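Gluconate kinase (Lactobacillus acidophilus, PDB 3GBT) probably phosphorylates gluconate at the expense of ATP, as a gluconokinase of the FGGY carbohydrate kinase family. Local coordinates at residues Leu321-Thr326 and Glu367-Val372; Asp253-Asn258 and Lys392-Ile397. One frame throughout, in Å; residues are numbered along the deposited sequence.

Contact 1 (Leu321-Thr326 and Glu367-Val372); sequences LDVAQT and EMARAV
Ala-324 and Arg-370 meet where the axes of the segments 321-325 and 367-372 pass 7.6 Å apart at a crossing angle of -108°. Their CA atoms are 4.2 Å apart. Here helix 317-325 packs across the start of helix 365-388 in the C-terminal FGGY domain, a buried contact away from the annotated sites. Small residues allow this closeness. The CB of Ala-369 points at the other helix and lies 3.9 Å from the CB of Ala-324. The Ala-324 methyl also rests against the backbone N and CA of Arg-370, next to its contact with Ala-369. CG1 of Val-323 adds a looser apolar touch on Ala-369.

The polar part belongs to Arg-370. Its CG stands anti to the backbone N (chi1 -171°), and the chain bends at chi3, which carries the guanidinium to the carbonyl oxygens of Ala-324 and Gln-325. NE donates to Ala-324 O at 3.2 Å. The donor sits above the carbonyl plane, and the N-H...O angle is 148°. NH2 lies 3.6 Å from Gln-325 O, at the guanidinium edge. NH1 has a weak hydrogen bond to Tyr-471 OH and a long, weak ion pair with Glu-374.

Carbonyls of the last helical turn would thus probably help stabilise the positive charge.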
ATOM      1  N   LEU A 321      22.655  -8.519  11.047  1.00 34.15           N
ATOM      2  CA  LEU A 321      23.233  -7.395  10.320  1.00 33.75           C
ATOM      3  C   LEU A 321      24.746  -7.355  10.479  1.00 32.57           C
ATOM      4  O   LEU A 321      25.476  -7.187   9.504  1.00 33.47           O
ATOM      5  CB  LEU A 321      22.638  -6.071  10.810  1.00 35.63           C
ATOM      6  CG  LEU A 321      21.151  -5.805  10.602  1.00 32.43           C
ATOM      7  CD1 LEU A 321      20.820  -4.468  11.211  1.00 40.87           C
ATOM      8  CD2 LEU A 321      20.791  -5.826   9.133  1.00 31.22           C
ATOM      9  N   ASP A 322      25.213  -7.490  11.716  1.00 33.78           N
ATOM     10  CA  ASP A 322      26.650  -7.492  11.997  1.00 35.82           C
ATOM     11  C   ASP A 322      27.373  -8.558  11.197  1.00 33.67           C
ATOM     12  O   ASP A 322      28.359  -8.267  10.523  1.00 32.86           O
ATOM     13  CB  ASP A 322      26.908  -7.708  13.486  1.00 39.13           C
ATOM     14  CG  ASP A 322      26.555  -6.493  14.307  1.00 42.21           C
ATOM     15  OD1 ASP A 322      26.538  -5.377  13.732  1.00 40.53           O
ATOM     16  OD2 ASP A 322      26.299  -6.658  15.519  1.00 43.81           O
ATOM     17  N   VAL A 323      26.879  -9.792  11.266  1.00 31.25           N
ATOM     18  CA  VAL A 323      27.452 -10.876  10.473  1.00 30.12           C
ATOM     19  C   VAL A 323      27.403 -10.587   8.968  1.00 31.19           C
ATOM     20  O   VAL A 323      28.422 -10.656   8.290  1.00 33.76           O
ATOM     21  CB  VAL A 323      26.782 -12.207  10.784  1.00 33.40           C
ATOM     22  CG1 VAL A 323      27.272 -13.279   9.824  1.00 34.18           C
ATOM     23  CG2 VAL A 323      27.050 -12.594  12.226  1.00 27.45           C
ATOM     24  N   ALA A 324      26.228 -10.239   8.450  1.00 33.85           N
ATOM     25  CA  ALA A 324      26.111  -9.872   7.040  1.00 29.52           C
ATOM     26  C   ALA A 324      27.199  -8.883   6.666  1.00 31.03           C
ATOM     27  O   ALA A 324      27.800  -8.981   5.598  1.00 32.16           O
ATOM     28  CB  ALA A 324      24.753  -9.286   6.748  1.00 26.14           C
ATOM     29  N   GLN A 325      27.461  -7.928   7.551  1.00 33.04           N
ATOM     30  CA  GLN A 325      28.433  -6.882   7.240  1.00 35.04           C
ATOM     31  C   GLN A 325      29.861  -7.393   7.128  1.00 32.70           C
ATOM     32  O   GLN A 325      30.682  -6.759   6.465  1.00 36.38           O
ATOM     33  CB  GLN A 325      28.345  -5.715   8.226  1.00 29.86           C
ATOM     34  CG  GLN A 325      27.056  -4.941   8.083  1.00 33.39           C
ATOM     35  CD  GLN A 325      26.987  -3.715   8.972  1.00 34.92           C
ATOM     36  OE1 GLN A 325      26.280  -3.711   9.991  1.00 34.17           O
ATOM     37  NE2 GLN A 325      27.714  -2.662   8.589  1.00 30.45           N
ATOM     38  N   THR A 326      30.163  -8.531   7.752  1.00 30.47           N
ATOM     39  CA  THR A 326      31.521  -9.074   7.671  1.00 31.31           C
ATOM     40  C   THR A 326      31.824  -9.665   6.294  1.00 32.25           C
ATOM     41  O   THR A 326      32.951 -10.072   6.026  1.00 34.77           O
ATOM     42  CB  THR A 326      31.809 -10.159   8.730  1.00 31.04           C
ATOM     43  OG1 THR A 326      31.037 -11.329   8.440  1.00 31.61           O
ATOM     44  CG2 THR A 326      31.499  -9.656  10.145  1.00 28.56           C
ATOM     45  N   GLU A 367      28.430 -14.375   3.829  1.00 27.76           N
ATOM     46  CA  GLU A 367      28.039 -14.182   2.427  1.00 26.91           C
ATOM     47  C   GLU A 367      26.563 -14.496   2.180  1.00 28.31           C
ATOM     48  O   GLU A 367      25.896 -13.821   1.385  1.00 26.19           O
ATOM     49  CB  GLU A 367      28.904 -15.037   1.492  1.00 26.86           C
ATOM     50  CG  GLU A 367      30.282 -14.456   1.180  1.00 29.22           C
ATOM     51  CD  GLU A 367      31.253 -14.573   2.339  1.00 30.12           C
ATOM     52  OE1 GLU A 367      31.064 -15.464   3.199  1.00 29.69           O
ATOM     53  OE2 GLU A 367      32.217 -13.778   2.383  1.00 29.70           O
HETATM   54  N   MSE A 368      26.047 -15.528   2.842  1.00 27.66           N
HETATM   55  CA  MSE A 368      24.644 -15.877   2.663  1.00 25.67           C
HETATM   56  C   MSE A 368      23.774 -14.916   3.443  1.00 27.35           C
HETATM   57  O   MSE A 368      22.677 -14.574   3.001  1.00 26.83           O
HETATM   58  CB  MSE A 368      24.361 -17.317   3.086  1.00 22.74           C
HETATM   59  CG  MSE A 368      24.975 -18.354   2.147  1.00 28.64           C
HETATM   60 SE   MSE A 368      24.587 -20.202   2.688  1.00 40.90          SE
HETATM   61  CE  MSE A 368      22.768 -20.413   1.972  1.00 21.92           C
ATOM     62  N   ALA A 369      24.253 -14.491   4.610  1.00 25.89           N
ATOM     63  CA  ALA A 369      23.530 -13.489   5.370  1.00 26.81           C
ATOM     64  C   ALA A 369      23.380 -12.224   4.528  1.00 27.91           C
ATOM     65  O   ALA A 369      22.279 -11.704   4.374  1.00 26.58           O
ATOM     66  CB  ALA A 369      24.235 -13.180   6.659  1.00 29.63           C
ATOM     67  N   ARG A 370      24.483 -11.748   3.961  1.00 25.46           N
ATOM     68  CA  ARG A 370      24.432 -10.495   3.236  1.00 28.21           C
ATOM     69  C   ARG A 370      23.610 -10.632   1.961  1.00 29.05           C
ATOM     70  O   ARG A 370      22.836  -9.724   1.625  1.00 31.87           O
ATOM     71  CB  ARG A 370      25.828  -9.927   2.931  1.00 29.28           C
ATOM     72  CG  ARG A 370      25.771  -8.519   2.360  1.00 29.01           C
ATOM     73  CD  ARG A 370      27.109  -8.035   1.847  1.00 29.96           C
ATOM     74  NE  ARG A 370      27.841  -7.280   2.842  1.00 32.58           N
ATOM     75  CZ  ARG A 370      28.047  -5.969   2.790  1.00 34.20           C
ATOM     76  NH1 ARG A 370      27.576  -5.250   1.773  1.00 33.87           N
ATOM     77  NH2 ARG A 370      28.733  -5.380   3.760  1.00 34.45           N
ATOM     78  N   ALA A 371      23.760 -11.754   1.262  1.00 25.21           N
ATOM     79  CA  ALA A 371      23.027 -11.975   0.013  1.00 25.91           C
ATOM     80  C   ALA A 371      21.522 -11.858   0.223  1.00 24.98           C
ATOM     81  O   ALA A 371      20.818 -11.313  -0.625  1.00 22.18           O
ATOM     82  CB  ALA A 371      23.388 -13.329  -0.624  1.00 23.40           C
ATOM     83  N   VAL A 372      21.036 -12.352   1.360  1.00 24.94           N
ATOM     84  CA  VAL A 372      19.628 -12.177   1.724  1.00 25.15           C
ATOM     85  C   VAL A 372      19.218 -10.693   1.679  1.00 26.19           C
ATOM     86  O   VAL A 372      18.304 -10.310   0.941  1.00 26.93           O
ATOM     87  CB  VAL A 372      19.295 -12.799   3.109  1.00 22.98           C
ATOM     88  CG1 VAL A 372      18.001 -12.245   3.641  1.00 25.79           C
ATOM     89  CG2 VAL A 372      19.185 -14.303   3.005  1.00 25.43           C
TER

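Contact 2 (Asp253-Asn258 and Lys392-Ile397); sequences DHCALN and KKPVAI
Cys-255 meets Pro-394 and Ile-397 where strand 254-259 runs beside the start of strand 396-400. Ile-397 can be followed outward. Its CB branches into CG1 and CG2. CG2 is anti to the backbone N and comes 3.3 Å from the CB of Leu-257; CD2 of Leu-257 is a second, wider neighbour. CG1 is anti to the carbonyl carbon (chi1 -49°) and carries CD1 toward Cys-255. There CD1 lies 3.3 Å from SG. Both approaches are tight, and their detail is doubtful in a 2.40 Å model. The two branches touch alternate residues of one strand, Cys-255 and Leu-257. SG also faces CG of Pro-394 at 3.9 Å.

Two residues before Ile-397, the backbone N of Val-395 donates to Asp-253 O at 2.8 Å. The N-H...O angle is 168°, a nearly straight bond. CG2 of Val-395 lies over one face of the His-254 ring in a CH-pi contact, 4.3 Å from the centroid and offset toward the rim. ND1 of His-254 is hydrogen-bonded to Asp-251 OD1, which helps fix the ring.

The contact joins adjacent parallel strands of the mixed sheet in the C-terminal domain, of the actin-like ATPase clan. The pairing is carried by backbone hydrogen bonds of Cys-255 and Leu-257 to Asn-398, and of Leu-257 to Thr-400. Strand 263-269 runs antiparallel to 254-259 as its other neighbour, and Ile-265 touches Cys-255 and Leu-257. Strand 421-424 lies beyond 396-400, with Ile-421 against Ile-397. Helix 365-388 packs on one face, through Leu-380 on Leu-257 and Ile-388 on Pro-394.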
ATOM      1  N   ASP A 253       9.999  13.623  -9.418  1.00 35.16           N
ATOM      2  CA  ASP A 253      11.408  13.751  -9.063  1.00 36.02           C
ATOM      3  C   ASP A 253      11.727  12.990  -7.787  1.00 31.48           C
ATOM      4  O   ASP A 253      12.872  12.933  -7.357  1.00 32.63           O
ATOM      5  CB  ASP A 253      11.808  15.220  -8.936  1.00 37.06           C
ATOM      6  CG  ASP A 253      11.973  15.892 -10.289  1.00 44.64           C
ATOM      7  OD1 ASP A 253      11.989  15.160 -11.307  1.00 42.53           O
ATOM      8  OD2 ASP A 253      12.071  17.144 -10.336  1.00 47.99           O
ATOM      9  N   HIS A 254      10.704  12.407  -7.182  1.00 31.84           N
ATOM     10  CA  HIS A 254      10.886  11.653  -5.960  1.00 29.70           C
ATOM     11  C   HIS A 254      10.151  10.339  -6.075  1.00 30.60           C
ATOM     12  O   HIS A 254       9.413  10.098  -7.032  1.00 30.40           O
ATOM     13  CB  HIS A 254      10.364  12.439  -4.758  1.00 26.07           C
ATOM     14  CG  HIS A 254      11.068  13.741  -4.547  1.00 30.74           C
ATOM     15  ND1 HIS A 254      10.908  14.822  -5.392  1.00 34.07           N
ATOM     16  CD2 HIS A 254      11.952  14.134  -3.598  1.00 29.97           C
ATOM     17  CE1 HIS A 254      11.660  15.822  -4.971  1.00 31.69           C
ATOM     18  NE2 HIS A 254      12.304  15.430  -3.885  1.00 32.43           N
ATOM     19  N   CYS A 255      10.368   9.477  -5.099  1.00 28.76           N
ATOM     20  CA  CYS A 255       9.502   8.335  -4.929  1.00 28.09           C
ATOM     21  C   CYS A 255       9.541   7.925  -3.476  1.00 24.91           C
ATOM     22  O   CYS A 255      10.392   8.377  -2.711  1.00 26.48           O
ATOM     23  CB  CYS A 255       9.929   7.189  -5.837  1.00 30.79           C
ATOM     24  SG  CYS A 255      11.599   6.747  -5.562  1.00 43.00           S
ATOM     25  N   ALA A 256       8.595   7.088  -3.093  1.00 24.87           N
ATOM     26  CA  ALA A 256       8.492   6.643  -1.721  1.00 25.43           C
ATOM     27  C   ALA A 256       8.781   5.145  -1.649  1.00 25.18           C
ATOM     28  O   ALA A 256       8.160   4.332  -2.334  1.00 23.44           O
ATOM     29  CB  ALA A 256       7.114   6.941  -1.174  1.00 21.26           C
ATOM     30  N   LEU A 257       9.731   4.798  -0.803  1.00 22.11           N
ATOM     31  CA  LEU A 257      10.047   3.429  -0.537  1.00 18.79           C
ATOM     32  C   LEU A 257       9.706   3.220   0.901  1.00 19.58           C
ATOM     33  O   LEU A 257      10.315   3.823   1.778  1.00 20.21           O
ATOM     34  CB  LEU A 257      11.539   3.193  -0.726  1.00 19.65           C
ATOM     35  CG  LEU A 257      12.122   1.847  -0.282  1.00 20.88           C
ATOM     36  CD1 LEU A 257      11.549   0.729  -1.137  1.00 20.51           C
ATOM     37  CD2 LEU A 257      13.657   1.875  -0.354  1.00 18.26           C
ATOM     38  N   ASN A 258       8.732   2.359   1.145  1.00 18.94           N
ATOM     39  CA  ASN A 258       8.455   1.917   2.489  1.00 21.67           C
ATOM     40  C   ASN A 258       8.681   0.422   2.583  1.00 25.41           C
ATOM     41  O   ASN A 258       8.188  -0.337   1.739  1.00 23.99           O
ATOM     42  CB  ASN A 258       7.008   2.209   2.864  1.00 20.59           C
ATOM     43  CG  ASN A 258       6.680   1.743   4.263  1.00 23.47           C
ATOM     44  OD1 ASN A 258       7.122   2.336   5.245  1.00 25.81           O
ATOM     45  ND2 ASN A 258       5.926   0.663   4.364  1.00 24.26           N
ATOM     46  N   LYS A 392      13.412   9.915 -16.170  1.00 66.08           N
ATOM     47  CA  LYS A 392      14.509  10.372 -15.324  1.00 60.39           C
ATOM     48  C   LYS A 392      14.450   9.703 -13.957  1.00 55.08           C
ATOM     49  O   LYS A 392      13.382   9.620 -13.345  1.00 53.76           O
ATOM     50  CB  LYS A 392      14.459  11.898 -15.167  1.00 58.49           C
ATOM     51  N   LYS A 393      15.596   9.215 -13.491  1.00 49.83           N
ATOM     52  CA  LYS A 393      15.700   8.697 -12.135  1.00 46.54           C
ATOM     53  C   LYS A 393      15.319   9.785 -11.135  1.00 45.07           C
ATOM     54  O   LYS A 393      15.675  10.947 -11.321  1.00 41.71           O
ATOM     55  CB  LYS A 393      17.121   8.207 -11.843  1.00 46.55           C
ATOM     56  CG  LYS A 393      17.509   6.915 -12.555  1.00 54.53           C
ATOM     57  CD  LYS A 393      18.626   6.187 -11.810  1.00 57.13           C
ATOM     58  CE  LYS A 393      19.787   7.135 -11.482  1.00 57.94           C
ATOM     59  NZ  LYS A 393      20.948   6.443 -10.823  1.00 49.36           N
ATOM     60  N   PRO A 394      14.590   9.409 -10.071  1.00 41.27           N
ATOM     61  CA  PRO A 394      14.245  10.322  -8.982  1.00 34.83           C
ATOM     62  C   PRO A 394      15.532  10.845  -8.370  1.00 34.44           C
ATOM     63  O   PRO A 394      16.569  10.193  -8.511  1.00 34.37           O
ATOM     64  CB  PRO A 394      13.547   9.400  -7.978  1.00 32.29           C
ATOM     65  CG  PRO A 394      14.140   8.042  -8.273  1.00 35.94           C
ATOM     66  CD  PRO A 394      14.156   8.035  -9.768  1.00 43.32           C
ATOM     67  N   VAL A 395      15.477  11.989  -7.700  1.00 30.14           N
ATOM     68  CA  VAL A 395      16.686  12.578  -7.128  1.00 28.38           C
ATOM     69  C   VAL A 395      16.966  12.023  -5.744  1.00 27.91           C
ATOM     70  O   VAL A 395      18.052  12.195  -5.208  1.00 29.87           O
ATOM     71  CB  VAL A 395      16.588  14.116  -7.028  1.00 28.81           C
ATOM     72  CG1 VAL A 395      16.261  14.705  -8.380  1.00 25.40           C
ATOM     73  CG2 VAL A 395      15.547  14.517  -5.991  1.00 26.83           C
ATOM     74  N   ALA A 396      15.977  11.362  -5.162  1.00 28.65           N
ATOM     75  CA  ALA A 396      16.139  10.775  -3.842  1.00 28.40           C
ATOM     76  C   ALA A 396      15.043   9.762  -3.630  1.00 26.63           C
ATOM     77  O   ALA A 396      14.027   9.798  -4.320  1.00 30.63           O
ATOM     78  CB  ALA A 396      16.094  11.839  -2.762  1.00 22.39           C
ATOM     79  N   ILE A 397      15.261   8.854  -2.683  1.00 26.26           N
ATOM     80  CA  ILE A 397      14.234   7.902  -2.269  1.00 25.55           C
ATOM     81  C   ILE A 397      13.759   8.289  -0.881  1.00 25.43           C
ATOM     82  O   ILE A 397      14.548   8.346   0.062  1.00 25.85           O
ATOM     83  CB  ILE A 397      14.784   6.461  -2.171  1.00 26.39           C
ATOM     84  CG1 ILE A 397      15.565   6.062  -3.436  1.00 24.52           C
ATOM     85  CG2 ILE A 397      13.649   5.487  -1.873  1.00 25.70           C
ATOM     86  CD1 ILE A 397      14.744   6.076  -4.709  1.00 25.39           C
TER

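The centres of contacts 1 and 2 are 26 Å apart, and their nearest atoms are about 13 Å apart. Both segments of contact 1 come between those of contact 2 in the chain: 253-258, 321-326, 367-372, 392-397. Helix 365-388 joins the two regions. Contact 1 uses its beginning, at the periphery, while its later residues pack on contact 2 before the chain enters strand 396-400. Contact 2 lies in the central mixed sheet of the C-terminal domain, which belongs to the actin-like ATPase clan. The side chain of Leu-257 is about 11 Å from Gly-300 and from Gly-402, residues that bind the nucleotide, whereas contact 1 is remote from the annotated sites.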